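PDB 4D63: fiber KNOB domain from Avirulent turkey hemorrhagic enteritis virus, which probably serves as the receptor-binding head of the viral fibre, a trimeric knob that binds sialic acid of sialyllactose at sites between subunits. Local coordinates for residues G55-K60 against G120-E125; G147-T152 against M180-L185; V64-F69 against F80-G85. All blocks are in the same frame, centred on the assembly; numbering follows the deposited sequence.

The three contacts lie in one fibre-head subunit, their centres 12 to 13 Å apart. Contacts 1 and 3 share neighbouring strands: Gly55 N lies 2.9 Å from Tyr67 O, and Phe57 O is 2.7 Å from Leu65 N. Contact 3 passes to contact 2 through Met180 O and Phe80 N, 3.0 Å apart, and through ring carbons Phe182 CE1 and Phe80 CE1 at 3.5 Å. The sialic acid pocket joins contacts 1 and 2, since Glu125 OE1 is 3.0 Å from Arg150 NH2 in a salt bridge and 2.6 Å from Thr152 OG1. Residues 80-85 serve the pocket of another subunit, where Ile84 and Gly85 touch the sugar.

Contact 1: residues G55-K60 against G120-E125; sequences GQFVTK and GGVRVE. With SIA (N-acetyl-alpha-neuraminic acid), chain B.
On the flank of the fibre-head sheet, the loop that follows strand 113-120 runs past the edge of the Phe57 ring of strand 53-59 and on to the sialic acid pocket. The Phe57 ring is the hub of the inter-segment contact. Phe57 CE1 lies 3.4 Å from Val122 O, which is close to the ring plane, while Phe57 CZ packs 4.2 Å from Val122 CG2. With CG anti to the carbonyl carbon (chi1 -64°), the ring swings from its strand toward the loop, where Gly121 CA comes within 3.7 Å of Phe57 CE1; lacking a side chain, Gly121 lets backbone and ring approach directly. Gln56 O stands 3.1 Å from Gly121 N, but the angle is too poor for a hydrogen bond, so between these segments packing does the work, while Val58 and Asn119 carry backbone bonds next to it. In this antiparallel sheet strand 64-71 borders strand 53-59 and adds Tyr67, whose ring meets that of Phe57 with planes at about 45°. Farther along the loop, Glu125 reaches the ligand. Its chain bends at chi2 (-57°), and Glu125 OE2 accepts a hydrogen bond from O4 of N-acetyl-alpha-neuraminic acid at 3.0 Å. The sugar's acetyl methyl C11 lies close against the carboxylate, 3.1 Å from Glu125 OE1, a short approach. Val153 N also donates to OE2, fixing the carboxylate, while Lys154 NZ, Asn155 N and Met87 O of the second subunit also hydrogen-bond the sugar.

Contact 2: residues G147-T152 against M180-L185; sequences GFVRLT and MLFTCL
Phe182 meets Val149 with its ring edge and Leu151 with one face, joining strands 181-185 and 147-152 face to face across the interior of the fibre-head beta-sandwich. The geometry is that of layers packed through side chains: the strand axes come no nearer than 9.2 Å and their directions differ by 47°, and side chains fill the gap. From one strand Val149 and Leu151 point toward the other, and Met180 and Phe182 point back. The Val149 and Phe182 side chains cross at about a right angle. CG1 of Val149, set anti to the backbone N (chi1 -176°), rests 4.0 Å from Phe182 CZ and at the same time lies 4.2 Å from Met180 SD, so one methyl fills the hollow between sulfur and ring. Leu151 takes a face instead, its CG 4.4 Å from Phe182 CZ. Around this apolar core Ile129 touches both Met180 and Phe182, while Met160 backs Val149 and Leu151. Arg150 leaves the strand on the other side; its guanidinium bonds to Ser126 O, to Glu125 in a salt bridge, and to Tyr93 OH of the second subunit. The alternation thus gives the strand a core side and an interface side. The ring edge also reaches the strand backbone: Val149 O lies in the ring plane, 3.6 Å from Phe182 CE2.

Contact 3: residues V64-F69 against F80-G85; sequences VLRYKF and FIDNIG
The backbone of Arg66 and the Asp82 carboxylate make the tight polar part of this contact. Asp82 OD2 receives the Arg66 amide N at 2.8 Å in a nearly straight bond (165°), approached from above the carboxylate plane. Arg66 O in turn accepts from Ile81 N at 3.0 Å, so both backbone polar groups of Arg66 are gripped. A water is tucked in here beside the Phe80 ring edge, donating to Arg66 O at 2.6 Å while accepting from Asp82 N. On the buried side, Tyr67 CB packs 4.0 Å from Phe80 CA, and Leu65 CB meets the edge of the Phe80 ring, 4.1 Å from CE2. The outer side, where the guanidinium lies, is looser. There the Arg66 chain, bent at chi3 (44°), curls back to form a salt bridge from Arg66 NH1 to Asp82 OD1; the 2.5 Å separation is unusually short and so imprecise, the hydrogen bond within it is weak, and the guanidinium and carboxylate planes stand 42° apart. Ile81 CD1 lies over one guanidinium face, 3.5 Å from Arg66 NH2. At this margin a second water donates to both Val64 O and Asp82 OD1. Tyr67 and Phe80 form an antiparallel, non-hydrogen-bonded pair, and beyond it the Asp82 carboxylate takes the amide that a partner-strand carbonyl would otherwise meet. The arrangement is that of a beta-hairpin, strands 64-71 and 75-80, at the end where its second strand leaves the sheet.

Contact 1: residues G55-K60 against G120-E125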
loop_
_atom_site.group_PDB
_atom_site.type_symbol
_atom_site.label_atom_id
_atom_site.label_comp_id
_atom_site.label_asym_id
_atom_site.label_seq_id
_atom_site.Cartn_x
_atom_site.Cartn_y
_atom_site.Cartn_z
ATOM N N GLY A 55 -14.660 16.406 -6.201
ATOM C CA GLY A 55 -14.507 16.159 -7.631
ATOM C C GLY A 55 -15.095 14.799 -7.982
ATOM O O GLY A 55 -15.532 14.066 -7.105
ATOM N N GLN A 56 -15.139 14.470 -9.264
ATOM C CA GLN A 56 -15.454 13.120 -9.660
ATOM C C GLN A 56 -14.906 12.785 -11.043
ATOM O O GLN A 56 -14.524 13.680 -11.831
ATOM C CB GLN A 56 -16.970 12.812 -9.537
ATOM C CG GLN A 56 -17.890 13.512 -10.533
ATOM C CD GLN A 56 -18.019 14.977 -10.244
ATOM O OE1 GLN A 56 -18.323 15.370 -9.117
ATOM N NE2 GLN A 56 -17.774 15.804 -11.257
ATOM N N PHE A 57 -14.824 11.478 -11.283
ATOM C CA PHE A 57 -14.621 10.930 -12.584
ATOM C C PHE A 57 -15.927 10.278 -12.944
ATOM O O PHE A 57 -16.756 9.963 -12.079
ATOM C CB PHE A 57 -13.539 9.856 -12.586
ATOM C CG PHE A 57 -12.163 10.341 -12.226
ATOM C CD1 PHE A 57 -11.402 11.022 -13.139
ATOM C CD2 PHE A 57 -11.613 10.053 -10.988
ATOM C CE1 PHE A 57 -10.129 11.443 -12.832
ATOM C CE2 PHE A 57 -10.342 10.479 -10.667
ATOM C CZ PHE A 57 -9.593 11.173 -11.593
ATOM N N VAL A 58 -16.094 10.046 -14.234
ATOM C CA VAL A 58 -17.248 9.340 -14.744
ATOM C C VAL A 58 -16.752 8.265 -15.696
ATOM O O VAL A 58 -15.798 8.486 -16.449
ATOM C CB VAL A 58 -18.219 10.310 -15.459
ATOM C CG1 VAL A 58 -19.436 9.557 -15.980
ATOM C CG2 VAL A 58 -18.656 11.409 -14.483
ATOM N N THR A 59 -17.381 7.092 -15.633
ATOM C CA THR A 59 -17.000 5.964 -16.477
ATOM C C THR A 59 -17.792 5.957 -17.773
ATOM O O THR A 59 -18.735 6.721 -17.927
ATOM C CB THR A 59 -17.268 4.618 -15.774
ATOM O OG1 THR A 59 -18.677 4.401 -15.693
ATOM C CG2 THR A 59 -16.660 4.591 -14.338
ATOM N N LYS A 60 -17.403 5.053 -18.672
ATOM C CA LYS A 60 -18.088 4.789 -19.943
ATOM C C LYS A 60 -19.574 4.509 -19.791
ATOM O O LYS A 60 -20.340 4.777 -20.696
ATOM C CB LYS A 60 -17.458 3.586 -20.672
ATOM C CG LYS A 60 -16.536 3.913 -21.845
ATOM C CD LYS A 60 -15.903 2.624 -22.403
ATOM C CE LYS A 60 -15.503 2.722 -23.882
ATOM N NZ LYS A 60 -14.354 3.657 -24.156
ATOM N N GLY A 120 -13.391 13.694 -17.062
ATOM C CA GLY A 120 -13.446 14.731 -16.043
ATOM C C GLY A 120 -12.317 14.536 -15.060
ATOM O O GLY A 120 -11.272 13.986 -15.409
ATOM N N GLY A 121 -12.530 15.018 -13.840
ATOM C CA GLY A 121 -11.589 14.829 -12.746
ATOM C C GLY A 121 -10.218 15.387 -13.060
ATOM O O GLY A 121 -10.094 16.291 -13.888
ATOM N N VAL A 122 -9.191 14.811 -12.433
ATOM C CA VAL A 122 -7.813 15.282 -12.579
ATOM C C VAL A 122 -6.985 14.364 -13.453
ATOM O O VAL A 122 -7.378 13.228 -13.717
ATOM C CB VAL A 122 -7.138 15.506 -11.213
ATOM C CG1 VAL A 122 -7.972 16.474 -10.387
ATOM C CG2 VAL A 122 -6.928 14.207 -10.438
ATOM N N ARG A 123 -5.849 14.895 -13.918
ATOM C CA ARG A 123 -4.936 14.220 -14.847
ATOM C C ARG A 123 -3.608 14.055 -14.160
ATOM O O ARG A 123 -2.818 15.014 -14.092
ATOM C CB ARG A 123 -4.733 15.035 -16.124
ATOM C CG ARG A 123 -6.005 15.215 -16.919
ATOM C CD ARG A 123 -5.784 15.853 -18.288
ATOM N NE ARG A 123 -6.885 15.474 -19.188
ATOM C CZ ARG A 123 -8.068 16.091 -19.292
ATOM N NH1 ARG A 123 -8.341 17.171 -18.570
ATOM N NH2 ARG A 123 -8.987 15.614 -20.149
ATOM N N VAL A 124 -3.391 12.844 -13.630
ATOM C CA VAL A 124 -2.211 12.516 -12.819
ATOM C C VAL A 124 -1.622 11.191 -13.233
ATOM O O VAL A 124 -2.333 10.281 -13.648
ATOM C CB VAL A 124 -2.514 12.399 -11.310
ATOM C CG1 VAL A 124 -2.868 13.742 -10.719
ATOM C CG2 VAL A 124 -3.635 11.412 -11.018
ATOM N N GLU A 125 -0.309 11.113 -13.120
ATOM C CA GLU A 125 0.407 9.866 -13.170
ATOM C C GLU A 125 0.670 9.463 -11.699
ATOM O O GLU A 125 1.631 9.936 -11.083
ATOM C CB GLU A 125 1.721 10.058 -13.939
ATOM C CG GLU A 125 1.600 10.266 -15.452
ATOM C CD GLU A 125 0.857 9.152 -16.198
ATOM O OE1 GLU A 125 0.926 7.949 -15.801
ATOM O OE2 GLU A 125 0.192 9.492 -17.212
HETATM C C1 SIA B . -0.380 11.260 -23.701
HETATM C C2 SIA B . 1.064 11.523 -23.291
HETATM C C3 SIA B . 1.155 12.017 -21.833
HETATM C C4 SIA B . 0.986 10.884 -20.812
HETATM C C5 SIA B . 2.015 9.808 -21.120
HETATM C C6 SIA B . 1.752 9.284 -22.541
HETATM C C7 SIA B . 2.736 8.212 -23.010
HETATM C C8 SIA B . 2.679 7.958 -24.529
HETATM C C9 SIA B . 4.008 8.250 -25.235
HETATM C C10 SIA B . 3.050 8.422 -19.377
HETATM C C11 SIA B . 2.863 7.475 -18.212
HETATM N N5 SIA B . 1.970 8.806 -20.062
HETATM O O1A SIA B . -1.296 11.730 -22.985
HETATM O O1B SIA B . -0.619 10.606 -24.748
HETATM O O2 SIA B . 1.631 12.491 -24.205
HETATM O O4 SIA B . 1.157 11.327 -19.445
HETATM O O6 SIA B . 1.901 10.374 -23.452
HETATM O O7 SIA B . 4.055 8.637 -22.623
HETATM O O8 SIA B . 2.330 6.603 -24.833
HETATM O O9 SIA B . 3.788 8.364 -26.647
HETATM O O10 SIA B . 4.153 8.822 -19.665
#

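Contact 2: residues G147-T152 against M180-L185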
loop_
_atom_site.group_PDB
_atom_site.type_symbol
_atom_site.label_atom_id
_atom_site.label_comp_id
_atom_site.label_asym_id
_atom_site.label_seq_id
_atom_site.Cartn_x
_atom_site.Cartn_y
_atom_site.Cartn_z
ATOM N N GLY A 147 -5.285 -6.450 -5.370
ATOM C CA GLY A 147 -5.222 -5.762 -6.656
ATOM C C GLY A 147 -4.230 -4.637 -6.566
ATOM O O GLY A 147 -3.819 -4.247 -5.455
ATOM N N PHE A 148 -3.815 -4.122 -7.715
ATOM C CA PHE A 148 -2.875 -3.000 -7.762
ATOM C C PHE A 148 -3.449 -1.930 -8.695
ATOM O O PHE A 148 -3.762 -2.203 -9.855
ATOM C CB PHE A 148 -1.503 -3.460 -8.236
ATOM C CG PHE A 148 -0.768 -4.287 -7.221
ATOM C CD1 PHE A 148 0.052 -3.685 -6.273
ATOM C CD2 PHE A 148 -0.897 -5.665 -7.208
ATOM C CE1 PHE A 148 0.678 -4.418 -5.319
ATOM C CE2 PHE A 148 -0.242 -6.413 -6.264
ATOM C CZ PHE A 148 0.567 -5.797 -5.333
ATOM N N VAL A 149 -3.583 -0.707 -8.201
ATOM C CA VAL A 149 -4.281 0.328 -8.953
ATOM C C VAL A 149 -3.416 1.576 -9.157
ATOM O O VAL A 149 -2.696 2.006 -8.260
ATOM C CB VAL A 149 -5.579 0.712 -8.239
ATOM C CG1 VAL A 149 -6.376 1.717 -9.068
ATOM C CG2 VAL A 149 -6.413 -0.537 -7.974
ATOM N N ARG A 150 -3.529 2.162 -10.332
ATOM C CA ARG A 150 -2.868 3.414 -10.667
ATOM C C ARG A 150 -3.798 4.307 -11.464
ATOM O O ARG A 150 -4.679 3.818 -12.207
ATOM C CB ARG A 150 -1.724 3.156 -11.637
ATOM C CG ARG A 150 -0.419 2.748 -11.058
ATOM C CD ARG A 150 0.632 2.957 -12.130
ATOM N NE ARG A 150 0.937 4.378 -12.245
ATOM C CZ ARG A 150 1.216 5.024 -13.375
ATOM N NH1 ARG A 150 1.253 4.397 -14.533
ATOM N NH2 ARG A 150 1.455 6.330 -13.341
ATOM N N LEU A 151 -3.512 5.603 -11.435
ATOM C CA LEU A 151 -4.114 6.511 -12.401
ATOM C C LEU A 151 -3.010 6.906 -13.348
ATOM O O LEU A 151 -1.864 7.151 -12.921
ATOM C CB LEU A 151 -4.664 7.750 -11.703
ATOM C CG LEU A 151 -5.693 7.569 -10.588
ATOM C CD1 LEU A 151 -5.997 8.921 -9.934
ATOM C CD2 LEU A 151 -6.996 6.952 -11.088
ATOM N N THR A 152 -3.329 6.887 -14.628
ATOM C CA THR A 152 -2.399 7.262 -15.691
ATOM C C THR A 152 -3.190 8.147 -16.688
ATOM O O THR A 152 -4.428 8.236 -16.628
ATOM C CB THR A 152 -1.781 6.028 -16.348
ATOM O OG1 THR A 152 -0.641 6.394 -17.121
ATOM C CG2 THR A 152 -2.756 5.285 -17.276
ATOM N N MET A 180 -9.328 3.987 -1.155
ATOM C CA MET A 180 -8.179 4.341 -1.979
ATOM C C MET A 180 -7.794 5.787 -1.775
ATOM O O MET A 180 -8.611 6.669 -1.956
ATOM C CB MET A 180 -8.505 4.172 -3.468
ATOM C CG MET A 180 -8.728 2.704 -3.860
ATOM S SD MET A 180 -8.746 2.424 -5.642
ATOM C CE MET A 180 -10.082 3.524 -6.109
ATOM N N LEU A 181 -6.528 6.023 -1.477
ATOM C CA LEU A 181 -5.975 7.372 -1.515
ATOM C C LEU A 181 -4.612 7.338 -2.221
ATOM O O LEU A 181 -3.771 6.504 -1.922
ATOM C CB LEU A 181 -5.844 7.951 -0.096
ATOM C CG LEU A 181 -5.135 9.319 0.004
ATOM C CD1 LEU A 181 -5.730 10.095 1.173
ATOM C CD2 LEU A 181 -3.617 9.168 0.154
ATOM N N PHE A 182 -4.429 8.247 -3.169
ATOM C CA PHE A 182 -3.215 8.359 -3.912
ATOM C C PHE A 182 -2.521 9.633 -3.508
ATOM O O PHE A 182 -3.133 10.710 -3.554
ATOM C CB PHE A 182 -3.510 8.428 -5.426
ATOM C CG PHE A 182 -4.240 7.225 -5.973
ATOM C CD1 PHE A 182 -5.611 7.125 -5.879
ATOM C CD2 PHE A 182 -3.536 6.185 -6.584
ATOM C CE1 PHE A 182 -6.261 6.018 -6.393
ATOM C CE2 PHE A 182 -4.185 5.100 -7.087
ATOM C CZ PHE A 182 -5.546 5.010 -6.983
ATOM N N THR A 183 -1.249 9.524 -3.161
ATOM C CA THR A 183 -0.368 10.679 -3.063
ATOM C C THR A 183 0.426 10.772 -4.391
ATOM O O THR A 183 1.097 9.823 -4.767
ATOM C CB THR A 183 0.602 10.566 -1.886
ATOM O OG1 THR A 183 -0.132 10.484 -0.648
ATOM C CG2 THR A 183 1.560 11.792 -1.880
ATOM N N CYS A 184 0.315 11.904 -5.100
ATOM C CA CYS A 184 0.893 12.069 -6.427
ATOM C C CYS A 184 1.873 13.248 -6.487
ATOM O O CYS A 184 1.645 14.279 -5.843
ATOM C CB CYS A 184 -0.216 12.309 -7.421
ATOM S SG CYS A 184 -1.532 11.101 -7.317
ATOM N N LEU A 185 2.947 13.086 -7.256
ATOM C CA LEU A 185 3.854 14.187 -7.585
ATOM C C LEU A 185 3.518 14.767 -8.951
ATOM O O LEU A 185 3.449 14.045 -9.944
ATOM C CB LEU A 185 5.314 13.740 -7.591
ATOM C CG LEU A 185 5.896 13.456 -6.208
ATOM C CD1 LEU A 185 7.400 13.276 -6.313
ATOM C CD2 LEU A 185 5.566 14.572 -5.232
#

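Contact 3: residues V64-F69 against F80-G85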
loop_
_atom_site.group_PDB
_atom_site.type_symbol
_atom_site.label_atom_id
_atom_site.label_comp_id
_atom_site.label_asym_id
_atom_site.label_seq_id
_atom_site.Cartn_x
_atom_site.Cartn_y
_atom_site.Cartn_z
ATOM N N VAL A 64 -20.454 7.402 -11.694
ATOM C CA VAL A 64 -19.748 8.537 -11.124
ATOM C C VAL A 64 -18.876 8.002 -9.981
ATOM O O VAL A 64 -19.391 7.339 -9.066
ATOM C CB VAL A 64 -20.768 9.558 -10.561
ATOM C CG1 VAL A 64 -20.088 10.710 -9.838
ATOM C CG2 VAL A 64 -21.671 10.070 -11.685
ATOM N N LEU A 65 -17.574 8.308 -10.045
ATOM C CA LEU A 65 -16.639 7.994 -8.966
ATOM C C LEU A 65 -16.236 9.280 -8.309
ATOM O O LEU A 65 -15.456 10.068 -8.864
ATOM C CB LEU A 65 -15.386 7.269 -9.477
ATOM C CG LEU A 65 -15.615 6.086 -10.401
ATOM C CD1 LEU A 65 -14.270 5.529 -10.823
ATOM C CD2 LEU A 65 -16.483 4.999 -9.768
ATOM N N ARG A 66 -16.736 9.478 -7.101
ATOM C CA ARG A 66 -16.491 10.697 -6.400
ATOM C C ARG A 66 -15.211 10.616 -5.563
ATOM O O ARG A 66 -14.855 9.561 -5.027
ATOM C CB ARG A 66 -17.717 11.042 -5.542
ATOM C CG ARG A 66 -18.907 11.450 -6.408
ATOM C CD ARG A 66 -20.221 11.396 -5.661
ATOM N NE ARG A 66 -20.135 11.976 -4.313
ATOM C CZ ARG A 66 -20.114 11.295 -3.153
ATOM N NH1 ARG A 66 -20.161 9.959 -3.113
ATOM N NH2 ARG A 66 -20.045 11.970 -2.002
ATOM N N TYR A 67 -14.546 11.762 -5.464
ATOM C CA TYR A 67 -13.364 11.897 -4.653
ATOM C C TYR A 67 -13.251 13.285 -4.030
ATOM O O TYR A 67 -13.894 14.214 -4.490
ATOM C CB TYR A 67 -12.143 11.618 -5.525
ATOM C CG TYR A 67 -11.948 12.552 -6.681
ATOM C CD1 TYR A 67 -11.389 13.831 -6.491
ATOM C CD2 TYR A 67 -12.283 12.171 -7.965
ATOM C CE1 TYR A 67 -11.191 14.694 -7.560
ATOM C CE2 TYR A 67 -12.078 13.029 -9.035
ATOM C CZ TYR A 67 -11.537 14.287 -8.822
ATOM O OH TYR A 67 -11.308 15.131 -9.883
ATOM N N LYS A 68 -12.426 13.397 -2.997
ATOM C CA LYS A 68 -11.955 14.685 -2.457
ATOM C C LYS A 68 -10.460 14.758 -2.688
ATOM O O LYS A 68 -9.784 13.735 -2.595
ATOM C CB LYS A 68 -12.156 14.756 -0.953
ATOM C CG LYS A 68 -13.572 14.946 -0.468
ATOM C CD LYS A 68 -13.601 14.829 1.062
ATOM C CE LYS A 68 -14.835 15.480 1.680
ATOM N NZ LYS A 68 -16.115 15.105 1.020
ATOM N N PHE A 69 -9.928 15.960 -2.911
ATOM C CA PHE A 69 -8.490 16.157 -3.056
ATOM C C PHE A 69 -7.946 17.434 -2.408
ATOM O O PHE A 69 -8.694 18.349 -2.036
ATOM C CB PHE A 69 -8.073 16.151 -4.537
ATOM C CG PHE A 69 -8.475 17.390 -5.298
ATOM C CD1 PHE A 69 -9.752 17.505 -5.845
ATOM C CD2 PHE A 69 -7.581 18.443 -5.472
ATOM C CE1 PHE A 69 -10.134 18.645 -6.540
ATOM C CE2 PHE A 69 -7.963 19.592 -6.158
ATOM C CZ PHE A 69 -9.242 19.689 -6.697
ATOM N N PHE A 80 -10.690 8.543 -3.061
ATOM C CA PHE A 80 -12.019 8.136 -3.518
ATOM C C PHE A 80 -12.913 7.934 -2.315
ATOM O O PHE A 80 -12.522 7.263 -1.362
ATOM C CB PHE A 80 -11.943 6.883 -4.383
ATOM C CG PHE A 80 -11.314 7.125 -5.721
ATOM C CD1 PHE A 80 -9.934 7.360 -5.828
ATOM C CD2 PHE A 80 -12.078 7.131 -6.872
ATOM C CE1 PHE A 80 -9.336 7.596 -7.060
ATOM C CE2 PHE A 80 -11.488 7.398 -8.105
ATOM C CZ PHE A 80 -10.123 7.617 -8.201
ATOM N N ILE A 81 -14.121 8.511 -2.368
ATOM C CA ILE A 81 -14.998 8.607 -1.199
ATOM C C ILE A 81 -16.341 7.858 -1.271
ATOM O O ILE A 81 -17.091 7.880 -0.293
ATOM C CB ILE A 81 -15.281 10.090 -0.786
ATOM C CG1 ILE A 81 -16.125 10.804 -1.862
ATOM C CG2 ILE A 81 -13.972 10.825 -0.490
ATOM C CD1 ILE A 81 -16.585 12.194 -1.492
ATOM N N ASP A 82 -16.655 7.201 -2.384
ATOM C CA ASP A 82 -17.905 6.425 -2.476
ATOM C C ASP A 82 -17.993 5.206 -1.539
ATOM O O ASP A 82 -19.096 4.785 -1.193
ATOM C CB ASP A 82 -18.132 5.956 -3.916
ATOM C CG ASP A 82 -18.466 7.112 -4.857
ATOM O OD1 ASP A 82 -19.235 7.998 -4.421
ATOM O OD2 ASP A 82 -17.951 7.144 -6.010
ATOM N N ASN A 83 -16.860 4.635 -1.136
ATOM C CA ASN A 83 -16.892 3.355 -0.424
ATOM C C ASN A 83 -16.136 3.411 0.897
ATOM O O ASN A 83 -15.423 2.473 1.253
ATOM C CB ASN A 83 -16.308 2.237 -1.295
ATOM C CG ASN A 83 -14.806 2.395 -1.506
ATOM O OD1 ASN A 83 -14.291 3.520 -1.526
ATOM N ND2 ASN A 83 -14.093 1.276 -1.640
ATOM N N ILE A 84 -16.328 4.485 1.653
ATOM C CA ILE A 84 -15.768 4.526 2.993
ATOM C C ILE A 84 -16.535 3.526 3.895
ATOM O O ILE A 84 -17.733 3.658 4.105
ATOM C CB ILE A 84 -15.705 5.976 3.550
ATOM C CG1 ILE A 84 -14.870 6.853 2.603
ATOM C CG2 ILE A 84 -15.084 5.985 4.950
ATOM C CD1 ILE A 84 -14.971 8.322 2.907
ATOM N N GLY A 85 -15.851 2.489 4.377
ATOM C CA GLY A 85 -16.501 1.497 5.224
ATOM C C GLY A 85 -16.859 2.133 6.572
ATOM O O GLY A 85 -16.233 3.119 6.989
HETATM O O HOH W 1 -20.862 8.215 -6.829
HETATM O O HOH W 2 -15.365 6.998 -4.922
#